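Local coordinates for protein beta-L-arabinobiosidase (Bacteroides thetaiotaomicron, PDB 5MQR) that probably hydrolyses glycosidic linkages in complex plant pectin as a beta-L-arabinobiosidase of a gut bacterium, and may also have sialidase activity, at residues N523-G527 with K528-V532; V535-T538 with A539-N542; Y1077-K1081 with G1082-F1086. All blocks are in the same frame, centred on the assembly; numbering follows the deposited sequence.

Contact 1 (N523-G527 with K528-V532); sequences NYEAG and KTYHV
In the loop that carries the chain from strand 518-523 into strand 530-537 of the sialidase-like CBM domain, the phenol of Tyr530 reaches back across the bend to the backbone of Glu525. The amide of Glu525 donates to it, N to OH 2.9 Å, with a fairly straight N-H...O angle of 159°. With CG anti to the carbonyl carbon (chi1 -64°), the Tyr530 ring extends back toward 523-527 and meets the Glu525 amide in its own plane. A water in that same plane joins Tyr530 OH to the carboxylate, 2.6 Å from Tyr530 OH and 2.6 Å from Glu525 OE2. Tyr524 packs its CB 3.9 Å from Tyr530 CE2, while its own hydroxyl bonds to Thr505 O. The side chains of Glu525 and Lys528 slant across each other, with Glu525 OE2 3.6 Å from the methylene CD of Lys528. A second water bridges the carbonyl oxygens of Glu525 and Lys528. Strand 470-479 also holds the bend, through Ala479 and Ser478. Lys528 NZ stays 4.6 Å from Glu525 OE2, so these opposite charges probably attract only loosely, and within the bend itself the directional bonds are those of the phenol and the two waters.

Contact 2 (V535-T538 with A539-N542); sequences VLST and ADRN
Arg541 stands opposite Ser537 with left-handed backbone angles (phi 62°, psi 41°), the first position of a G1 beta bulge, where glycine is the usual occupant. Arg541 and Asn542 both face Ser537, whose carbonyl O takes the Asn542 amide at 3.1 Å from N to O, in the carbonyl plane, and a weak bond from Arg541 N. In return Ser537 N donates to Asn542 O at 2.9 Å, completing an antiparallel hydrogen-bonded pair. The intervening turn winds through right-handed helical angles from Thr538 to Asp540, and a further weak bond runs from Arg541 N to Thr538 O. At the end of the strand, Ser537 OG lies anti to the backbone N (chi1 173°), a rotation that aims it into the turn, where Asp540 N donates to it over 3.1 Å; Asp540 CB packs alongside, 3.5 Å from the same OG. That hydroxyl also bonds to Glu470 OE2. Putting an alanine in place of Ser537 would probably leave the Asp540 amide without its acceptor and Glu470 without this partner, with this side of the turn less firmly held. On the side-chain face shared by Ser537 and Asn542, a water sits between Val535 O and Asn542 OD1, 2.8 Å from each. The hairpin thus joins strand 530-537 to strand 542-547, while Thr538 OG1 bonds to the carbonyls of Lys469 and Ala562, and Leu536 and Thr538 pack on Phe557 and on Ile564 of strand 564-570.

Contact 3 (Y1077-K1081 with G1082-F1086); sequences YHCGK and GLRIF
Where the loop after strand 1064-1071 enters strand 1082-1087, in the part of the chain related to the glycosyl hydrolase family 65 C-terminal domain, Arg1084 reaches with an extended side chain to the carbonyls of Cys1079 and Lys1081. Its NH2 donates to Lys1081 O over 3.0 Å, with a bent N-H...O angle of 141° and the oxygen 25° out of the guanidinium plane. Cys1079 O lies instead over one face, 3.3 Å above that plane and displaced toward the rim, where the angle to NE is too poor for a hydrogen bond. A water at the edge, in plane, accepts from Arg1084 NE at 2.8 Å and donates to Gly1080 O and Gly1082 O, so it laces the loop to the start of the strand. The remaining NH1 makes a salt bridge to Glu1091 of the adjoining strand 1090-1095. Gly1080 comes within 3.5 Å, CA to Arg1084 NH2, and a beta carbon there would collide with that nitrogen. Alongside the aliphatic part of Arg1084, Cys1079 turns SG between its backbone N and carbonyl carbon (chi1 68°) and brings it 3.9 Å from Phe1086 CZ, an oblique sulfur-aromatic contact, with SG also near Arg1084 CD. With NE, NH1 and NH2 all engaged, the guanidinium is probably held against rotation, and its positive charge probably polarises the carbonyls of Lys1081 and Cys1079 while being balanced by Glu1091.

How the contacts relate
Following the chain, all three contacts are local and met in series, and none encloses or crosses another. Contact 1 closes the loop between strands 518-523 and 530-537, which belong to two different sheets. Strand 530-537 then runs on to contact 2, which closes the hairpin to strand 542-547, so one strand carries a contact at each end, their centres about 25 Å apart. Contact 3 comes more than five hundred residues later, in the family 65-like C-terminal region, where it closes the loop between strands 1064-1071 and 1082-1087. Its nearest atoms are about 22 Å from contact 2 and about 26 Å from contact 1.

Contact 1 (N523-G527 with K528-V532)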
ATOM      1  N   ASN A 523      12.918 -39.544  -7.032  1.00 37.91           N
ATOM      2  CA  ASN A 523      14.003 -39.262  -7.994  1.00 37.65           C
ATOM      3  C   ASN A 523      13.455 -38.354  -9.078  1.00 36.65           C
ATOM      4  O   ASN A 523      12.300 -38.489  -9.462  1.00 38.64           O
ATOM      5  CB  ASN A 523      14.551 -40.536  -8.616  1.00 38.85           C
ATOM      6  CG  ASN A 523      15.155 -41.470  -7.588  1.00 39.50           C
ATOM      7  OD1 ASN A 523      14.852 -42.643  -7.573  1.00 41.67           O
ATOM      8  ND2 ASN A 523      15.988 -40.951  -6.719  1.00 39.06           N
ATOM      9  N   TYR A 524      14.243 -37.394  -9.529  1.00 34.92           N
ATOM     10  CA  TYR A 524      13.819 -36.516 -10.610  1.00 34.25           C
ATOM     11  C   TYR A 524      14.721 -36.734 -11.802  1.00 34.41           C
ATOM     12  O   TYR A 524      15.854 -37.164 -11.667  1.00 33.36           O
ATOM     13  CB  TYR A 524      13.776 -35.040 -10.190  1.00 32.52           C
ATOM     14  CG  TYR A 524      15.110 -34.378  -9.989  1.00 31.70           C
ATOM     15  CD1 TYR A 524      15.776 -34.476  -8.772  1.00 31.30           C
ATOM     16  CD2 TYR A 524      15.698 -33.616 -11.007  1.00 31.17           C
ATOM     17  CE1 TYR A 524      17.007 -33.841  -8.566  1.00 30.99           C
ATOM     18  CE2 TYR A 524      16.923 -32.976 -10.815  1.00 30.85           C
ATOM     19  CZ  TYR A 524      17.595 -33.097  -9.596  1.00 30.63           C
ATOM     20  OH  TYR A 524      18.833 -32.490  -9.395  1.00 29.73           O
ATOM     21  N   GLU A 525      14.177 -36.451 -12.973  1.00 35.61           N
ATOM     22  CA  GLU A 525      14.890 -36.601 -14.229  1.00 37.54           C
ATOM     23  C   GLU A 525      15.087 -35.226 -14.841  1.00 36.28           C
ATOM     24  O   GLU A 525      14.325 -34.296 -14.566  1.00 35.13           O
ATOM     25  CB  GLU A 525      14.074 -37.471 -15.176  1.00 40.25           C
ATOM     26  CG  GLU A 525      13.757 -38.873 -14.659  1.00 42.84           C
ATOM     27  CD  GLU A 525      12.530 -39.457 -15.353  1.00 45.71           C
ATOM     28  OE1 GLU A 525      12.608 -39.732 -16.568  1.00 47.85           O
ATOM     29  OE2 GLU A 525      11.474 -39.610 -14.699  1.00 47.85           O
ATOM     30  N   ALA A 526      16.116 -35.108 -15.664  1.00 36.15           N
ATOM     31  CA  ALA A 526      16.391 -33.879 -16.398  1.00 36.83           C
ATOM     32  C   ALA A 526      15.372 -33.690 -17.519  1.00 36.96           C
ATOM     33  O   ALA A 526      14.912 -34.673 -18.090  1.00 37.46           O
ATOM     34  CB  ALA A 526      17.806 -33.936 -16.989  1.00 37.13           C
ATOM     35  N   GLY A 527      15.043 -32.440 -17.845  1.00 36.49           N
ATOM     36  CA  GLY A 527      14.191 -32.126 -19.010  1.00 37.26           C
ATOM     37  C   GLY A 527      12.704 -32.444 -18.884  1.00 38.89           C
ATOM     38  O   GLY A 527      11.970 -32.402 -19.862  1.00 40.69           O
ATOM     39  N   LYS A 528      12.243 -32.729 -17.674  1.00 39.25           N
ATOM     40  CA  LYS A 528      10.882 -33.159 -17.421  1.00 39.09           C
ATOM     41  C   LYS A 528      10.219 -32.071 -16.579  1.00 37.73           C
ATOM     42  O   LYS A 528      10.842 -31.499 -15.677  1.00 37.30           O
ATOM     43  CB  LYS A 528      10.938 -34.487 -16.671  1.00 41.01           C
ATOM     44  CG  LYS A 528       9.676 -35.325 -16.707  1.00 43.00           C
ATOM     45  CD  LYS A 528       9.967 -36.802 -16.426  1.00 44.99           C
ATOM     46  CE  LYS A 528       8.714 -37.661 -16.606  1.00 46.57           C
ATOM     47  NZ  LYS A 528       7.652 -37.256 -15.642  1.00 46.24           N
ATOM     48  N   THR A 529       8.968 -31.774 -16.896  1.00 36.45           N
ATOM     49  CA  THR A 529       8.188 -30.779 -16.189  1.00 34.70           C
ATOM     50  C   THR A 529       7.352 -31.477 -15.096  1.00 33.68           C
ATOM     51  O   THR A 529       6.574 -32.388 -15.389  1.00 34.68           O
ATOM     52  CB  THR A 529       7.290 -30.019 -17.183  1.00 34.80           C
ATOM     53  OG1 THR A 529       8.127 -29.269 -18.074  1.00 35.32           O
ATOM     54  CG2 THR A 529       6.336 -29.053 -16.466  1.00 34.56           C
ATOM     55  N   TYR A 530       7.544 -31.038 -13.852  1.00 31.14           N
ATOM     56  CA  TYR A 530       6.837 -31.543 -12.680  1.00 29.85           C
ATOM     57  C   TYR A 530       5.919 -30.431 -12.147  1.00 29.35           C
ATOM     58  O   TYR A 530       6.352 -29.289 -11.999  1.00 28.46           O
ATOM     59  CB  TYR A 530       7.840 -31.921 -11.591  1.00 28.79           C
ATOM     60  CG  TYR A 530       8.772 -33.053 -11.957  1.00 28.78           C
ATOM     61  CD1 TYR A 530       8.322 -34.379 -11.975  1.00 29.30           C
ATOM     62  CD2 TYR A 530      10.098 -32.814 -12.272  1.00 28.24           C
ATOM     63  CE1 TYR A 530       9.172 -35.430 -12.302  1.00 29.43           C
ATOM     64  CE2 TYR A 530      10.951 -33.856 -12.597  1.00 28.96           C
ATOM     65  CZ  TYR A 530      10.476 -35.156 -12.611  1.00 29.42           C
ATOM     66  OH  TYR A 530      11.325 -36.158 -12.923  1.00 30.27           O
ATOM     67  N   HIS A 531       4.654 -30.752 -11.893  1.00 29.32           N
ATOM     68  CA  HIS A 531       3.770 -29.819 -11.267  1.00 29.53           C
ATOM     69  C   HIS A 531       3.855 -30.000  -9.746  1.00 29.01           C
ATOM     70  O   HIS A 531       3.452 -31.041  -9.216  1.00 29.46           O
ATOM     71  CB  HIS A 531       2.340 -29.986 -11.766  1.00 30.34           C
ATOM     72  CG  HIS A 531       1.442 -28.898 -11.283  1.00 30.64           C
ATOM     73  ND1 HIS A 531       1.607 -27.583 -11.666  1.00 31.19           N
ATOM     74  CD2 HIS A 531       0.417 -28.908 -10.397  1.00 31.33           C
ATOM     75  CE1 HIS A 531       0.711 -26.834 -11.044  1.00 31.03           C
ATOM     76  NE2 HIS A 531      -0.026 -27.614 -10.274  1.00 31.21           N
ATOM     77  N   VAL A 532       4.388 -28.989  -9.069  1.00 28.02           N
ATOM     78  CA  VAL A 532       4.626 -29.047  -7.636  1.00 28.16           C
ATOM     79  C   VAL A 532       3.596 -28.212  -6.916  1.00 27.56           C
ATOM     80  O   VAL A 532       3.360 -27.077  -7.318  1.00 27.49           O
ATOM     81  CB  VAL A 532       6.006 -28.497  -7.250  1.00 27.87           C
ATOM     82  CG1 VAL A 532       6.270 -28.736  -5.765  1.00 27.91           C
ATOM     83  CG2 VAL A 532       7.078 -29.172  -8.094  1.00 28.68           C
TER
HETATM   84  O   HOH W   1      13.274 -31.844 -14.482  1.00 28.31           O
HETATM   85  O   HOH W   2      10.312 -38.551 -12.597  1.00 39.51           O

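Contact 2 (V535-T538 with A539-N542)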
ATOM      1  N   VAL A 535       1.484 -27.347   0.412  1.00 24.85           N
ATOM      2  CA  VAL A 535       0.460 -26.866   1.326  1.00 24.57           C
ATOM      3  C   VAL A 535       1.071 -26.775   2.726  1.00 24.29           C
ATOM      4  O   VAL A 535       1.495 -27.796   3.277  1.00 24.05           O
ATOM      5  CB  VAL A 535      -0.748 -27.815   1.338  1.00 25.24           C
ATOM      6  CG1 VAL A 535      -1.841 -27.283   2.272  1.00 24.73           C
ATOM      7  CG2 VAL A 535      -1.242 -28.024  -0.094  1.00 25.73           C
ATOM      8  N   LEU A 536       1.126 -25.548   3.257  1.00 23.51           N
ATOM      9  CA  LEU A 536       1.767 -25.220   4.515  1.00 23.66           C
ATOM     10  C   LEU A 536       0.728 -24.675   5.504  1.00 23.66           C
ATOM     11  O   LEU A 536      -0.112 -23.861   5.136  1.00 22.96           O
ATOM     12  CB  LEU A 536       2.848 -24.162   4.320  1.00 23.13           C
ATOM     13  CG  LEU A 536       4.007 -24.540   3.398  1.00 23.82           C
ATOM     14  CD1 LEU A 536       3.697 -24.204   1.943  1.00 23.50           C
ATOM     15  CD2 LEU A 536       5.272 -23.838   3.844  1.00 23.55           C
ATOM     16  N   SER A 537       0.822 -25.100   6.759  1.00 24.02           N
ATOM     17  CA  SER A 537      -0.038 -24.577   7.838  1.00 24.46           C
ATOM     18  C   SER A 537       0.842 -24.179   9.013  1.00 24.03           C
ATOM     19  O   SER A 537       1.524 -25.031   9.576  1.00 24.73           O
ATOM     20  CB  SER A 537      -1.069 -25.632   8.274  1.00 25.12           C
ATOM     21  OG  SER A 537      -1.791 -25.212   9.419  1.00 25.07           O
ATOM     22  N   THR A 538       0.823 -22.906   9.383  1.00 23.11           N
ATOM     23  CA  THR A 538       1.620 -22.450  10.515  1.00 23.55           C
ATOM     24  C   THR A 538       1.066 -22.958  11.834  1.00 24.13           C
ATOM     25  O   THR A 538       1.842 -23.354  12.719  1.00 24.04           O
ATOM     26  CB  THR A 538       1.815 -20.928  10.537  1.00 22.85           C
ATOM     27  OG1 THR A 538       0.552 -20.272  10.619  1.00 23.14           O
ATOM     28  CG2 THR A 538       2.544 -20.466   9.265  1.00 22.90           C
ATOM     29  N   ALA A 539      -0.258 -23.008  11.934  1.00 24.80           N
ATOM     30  CA  ALA A 539      -0.950 -23.512  13.141  1.00 26.10           C
ATOM     31  C   ALA A 539      -0.723 -25.009  13.366  1.00 27.05           C
ATOM     32  O   ALA A 539      -0.468 -25.423  14.485  1.00 27.43           O
ATOM     33  CB  ALA A 539      -2.463 -23.193  13.097  1.00 26.04           C
ATOM     34  N   ASP A 540      -0.788 -25.814  12.309  1.00 27.80           N
ATOM     35  CA  ASP A 540      -0.456 -27.241  12.422  1.00 28.69           C
ATOM     36  C   ASP A 540       1.042 -27.513  12.272  1.00 27.56           C
ATOM     37  O   ASP A 540       1.486 -28.645  12.476  1.00 25.90           O
ATOM     38  CB  ASP A 540      -1.209 -28.082  11.374  1.00 30.89           C
ATOM     39  CG  ASP A 540      -2.729 -27.960  11.489  1.00 33.01           C
ATOM     40  OD1 ASP A 540      -3.237 -27.519  12.549  1.00 34.26           O
ATOM     41  OD2 ASP A 540      -3.415 -28.315  10.499  1.00 35.11           O
ATOM     42  N   ARG A 541       1.790 -26.501  11.828  1.00 26.39           N
ATOM     43  CA  ARG A 541       3.252 -26.553  11.740  1.00 26.30           C
ATOM     44  C   ARG A 541       3.718 -27.640  10.769  1.00 26.20           C
ATOM     45  O   ARG A 541       4.661 -28.365  11.079  1.00 27.24           O
ATOM     46  CB  ARG A 541       3.874 -26.731  13.160  1.00 26.31           C
ATOM     47  CG  ARG A 541       5.363 -26.379  13.316  1.00 26.16           C
ATOM     48  CD  ARG A 541       5.769 -26.222  14.790  1.00 26.03           C
ATOM     49  NE  ARG A 541       5.437 -27.420  15.559  1.00 26.26           N
ATOM     50  CZ  ARG A 541       6.183 -28.522  15.656  1.00 26.84           C
ATOM     51  NH1 ARG A 541       7.374 -28.628  15.066  1.00 26.40           N
ATOM     52  NH2 ARG A 541       5.720 -29.544  16.362  1.00 27.59           N
ATOM     53  N   ASN A 542       3.046 -27.781   9.623  1.00 26.06           N
ATOM     54  CA  ASN A 542       3.434 -28.785   8.633  1.00 26.88           C
ATOM     55  C   ASN A 542       3.301 -28.373   7.182  1.00 25.48           C
ATOM     56  O   ASN A 542       2.608 -27.427   6.862  1.00 24.44           O
ATOM     57  CB  ASN A 542       2.734 -30.109   8.860  1.00 29.22           C
ATOM     58  CG  ASN A 542       1.236 -30.015   8.781  1.00 30.50           C
ATOM     59  OD1 ASN A 542       0.669 -29.256   8.013  1.00 32.94           O
ATOM     60  ND2 ASN A 542       0.584 -30.822   9.573  1.00 32.26           N
TER
HETATM   61  O   HOH W   3      -0.151 -28.881   5.328  1.00 36.13           O

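Contact 3 (Y1077-K1081 with G1082-F1086)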
ATOM      1  N   TYR A1077       0.264   3.223   3.507  1.00 24.89           N
ATOM      2  CA  TYR A1077       0.136   1.946   2.746  1.00 24.66           C
ATOM      3  C   TYR A1077       1.294   1.645   1.790  1.00 25.15           C
ATOM      4  O   TYR A1077       1.383   0.524   1.313  1.00 25.12           O
ATOM      5  CB  TYR A1077      -1.208   1.874   1.996  1.00 23.68           C
ATOM      6  CG  TYR A1077      -2.325   2.226   2.938  1.00 23.42           C
ATOM      7  CD1 TYR A1077      -2.707   1.343   3.945  1.00 23.55           C
ATOM      8  CD2 TYR A1077      -2.933   3.469   2.899  1.00 23.18           C
ATOM      9  CE1 TYR A1077      -3.708   1.672   4.849  1.00 23.22           C
ATOM     10  CE2 TYR A1077      -3.939   3.803   3.796  1.00 23.43           C
ATOM     11  CZ  TYR A1077      -4.322   2.906   4.771  1.00 22.97           C
ATOM     12  OH  TYR A1077      -5.277   3.254   5.698  1.00 22.41           O
ATOM     13  N   HIS A1078       2.156   2.631   1.516  1.00 25.56           N
ATOM     14  CA  HIS A1078       3.327   2.450   0.626  1.00 25.91           C
ATOM     15  C   HIS A1078       2.911   1.815  -0.709  1.00 27.13           C
ATOM     16  O   HIS A1078       3.492   0.820  -1.141  1.00 27.44           O
ATOM     17  CB  HIS A1078       4.421   1.627   1.326  1.00 24.83           C
ATOM     18  CG  HIS A1078       5.025   2.314   2.509  1.00 24.79           C
ATOM     19  ND1 HIS A1078       4.775   1.923   3.808  1.00 25.38           N
ATOM     20  CD2 HIS A1078       5.849   3.381   2.594  1.00 25.63           C
ATOM     21  CE1 HIS A1078       5.420   2.718   4.643  1.00 25.33           C
ATOM     22  NE2 HIS A1078       6.086   3.610   3.930  1.00 25.88           N
ATOM     23  N   CYS A1079       1.858   2.357  -1.324  1.00 27.51           N
ATOM     24  CA  CYS A1079       1.453   1.948  -2.660  1.00 28.04           C
ATOM     25  C   CYS A1079       1.200   3.173  -3.530  1.00 27.84           C
ATOM     26  O   CYS A1079       0.489   3.079  -4.520  1.00 27.87           O
ATOM     27  CB  CYS A1079       0.210   1.054  -2.583  1.00 28.63           C
ATOM     28  SG  CYS A1079      -1.254   1.977  -2.034  1.00 30.84           S
ATOM     29  N   GLY A1080       1.787   4.317  -3.165  1.00 27.74           N
ATOM     30  CA  GLY A1080       1.561   5.573  -3.896  1.00 28.82           C
ATOM     31  C   GLY A1080       0.676   6.566  -3.159  1.00 28.73           C
ATOM     32  O   GLY A1080      -0.010   6.217  -2.204  1.00 28.41           O
ATOM     33  N   LYS A1081       0.723   7.817  -3.590  1.00 28.36           N
ATOM     34  CA  LYS A1081      -0.095   8.844  -2.990  1.00 28.69           C
ATOM     35  C   LYS A1081      -1.482   8.885  -3.628  1.00 28.00           C
ATOM     36  O   LYS A1081      -1.681   8.445  -4.749  1.00 27.50           O
ATOM     37  CB  LYS A1081       0.566  10.195  -3.143  1.00 30.34           C
ATOM     38  CG  LYS A1081       1.907  10.288  -2.451  1.00 32.31           C
ATOM     39  CD  LYS A1081       2.391  11.734  -2.477  1.00 34.44           C
ATOM     40  CE  LYS A1081       3.804  11.890  -1.958  1.00 35.85           C
ATOM     41  NZ  LYS A1081       4.149  13.349  -1.840  1.00 38.21           N
ATOM     42  N   GLY A1082      -2.436   9.419  -2.886  1.00 27.19           N
ATOM     43  CA  GLY A1082      -3.764   9.684  -3.399  1.00 27.01           C
ATOM     44  C   GLY A1082      -4.800   8.618  -3.085  1.00 26.02           C
ATOM     45  O   GLY A1082      -4.637   7.815  -2.158  1.00 25.75           O
ATOM     46  N   LEU A1083      -5.867   8.646  -3.876  1.00 25.26           N
ATOM     47  CA  LEU A1083      -7.035   7.825  -3.686  1.00 25.42           C
ATOM     48  C   LEU A1083      -6.937   6.639  -4.626  1.00 25.06           C
ATOM     49  O   LEU A1083      -6.813   6.833  -5.812  1.00 25.35           O
ATOM     50  CB  LEU A1083      -8.297   8.645  -4.021  1.00 25.78           C
ATOM     51  CG  LEU A1083      -9.641   7.919  -3.959  1.00 25.64           C
ATOM     52  CD1 LEU A1083      -9.926   7.406  -2.549  1.00 25.30           C
ATOM     53  CD2 LEU A1083     -10.753   8.843  -4.460  1.00 26.25           C
ATOM     54  N   ARG A1084      -7.037   5.420  -4.110  1.00 25.11           N
ATOM     55  CA  ARG A1084      -6.874   4.233  -4.949  1.00 25.78           C
ATOM     56  C   ARG A1084      -7.916   3.191  -4.656  1.00 25.03           C
ATOM     57  O   ARG A1084      -8.344   3.033  -3.522  1.00 25.23           O
ATOM     58  CB  ARG A1084      -5.501   3.611  -4.736  1.00 26.29           C
ATOM     59  CG  ARG A1084      -4.424   4.371  -5.452  1.00 27.67           C
ATOM     60  CD  ARG A1084      -3.013   3.874  -5.128  1.00 28.81           C
ATOM     61  NE  ARG A1084      -2.090   4.988  -5.336  1.00 29.83           N
ATOM     62  CZ  ARG A1084      -1.416   5.225  -6.449  1.00 30.84           C
ATOM     63  NH1 ARG A1084      -1.471   4.381  -7.460  1.00 31.68           N
ATOM     64  NH2 ARG A1084      -0.650   6.300  -6.531  1.00 31.07           N
ATOM     65  N   ILE A1085      -8.297   2.483  -5.701  1.00 24.80           N
ATOM     66  CA  ILE A1085      -9.225   1.367  -5.629  1.00 24.75           C
ATOM     67  C   ILE A1085      -8.466   0.121  -6.051  1.00 24.69           C
ATOM     68  O   ILE A1085      -7.789   0.144  -7.081  1.00 24.14           O
ATOM     69  CB  ILE A1085     -10.387   1.539  -6.605  1.00 24.89           C
ATOM     70  CG1 ILE A1085     -11.192   2.778  -6.213  1.00 25.63           C
ATOM     71  CG2 ILE A1085     -11.277   0.284  -6.628  1.00 24.77           C
ATOM     72  CD1 ILE A1085     -12.191   3.208  -7.268  1.00 26.06           C
ATOM     73  N   PHE A1086      -8.605  -0.954  -5.273  1.00 24.18           N
ATOM     74  CA  PHE A1086      -8.046  -2.239  -5.645  1.00 24.45           C
ATOM     75  C   PHE A1086      -9.174  -3.253  -5.802  1.00 24.31           C
ATOM     76  O   PHE A1086     -10.148  -3.235  -5.061  1.00 22.98           O
ATOM     77  CB  PHE A1086      -7.010  -2.732  -4.623  1.00 24.44           C
ATOM     78  CG  PHE A1086      -5.784  -1.852  -4.509  1.00 25.11           C
ATOM     79  CD1 PHE A1086      -5.836  -0.641  -3.826  1.00 25.15           C
ATOM     80  CD2 PHE A1086      -4.553  -2.256  -5.054  1.00 25.68           C
ATOM     81  CE1 PHE A1086      -4.709   0.178  -3.714  1.00 25.37           C
ATOM     82  CE2 PHE A1086      -3.420  -1.439  -4.956  1.00 25.66           C
ATOM     83  CZ  PHE A1086      -3.496  -0.220  -4.271  1.00 25.60           C
TER
HETATM   84  O   HOH W   4      -2.796   5.916  -2.760  1.00 32.22           O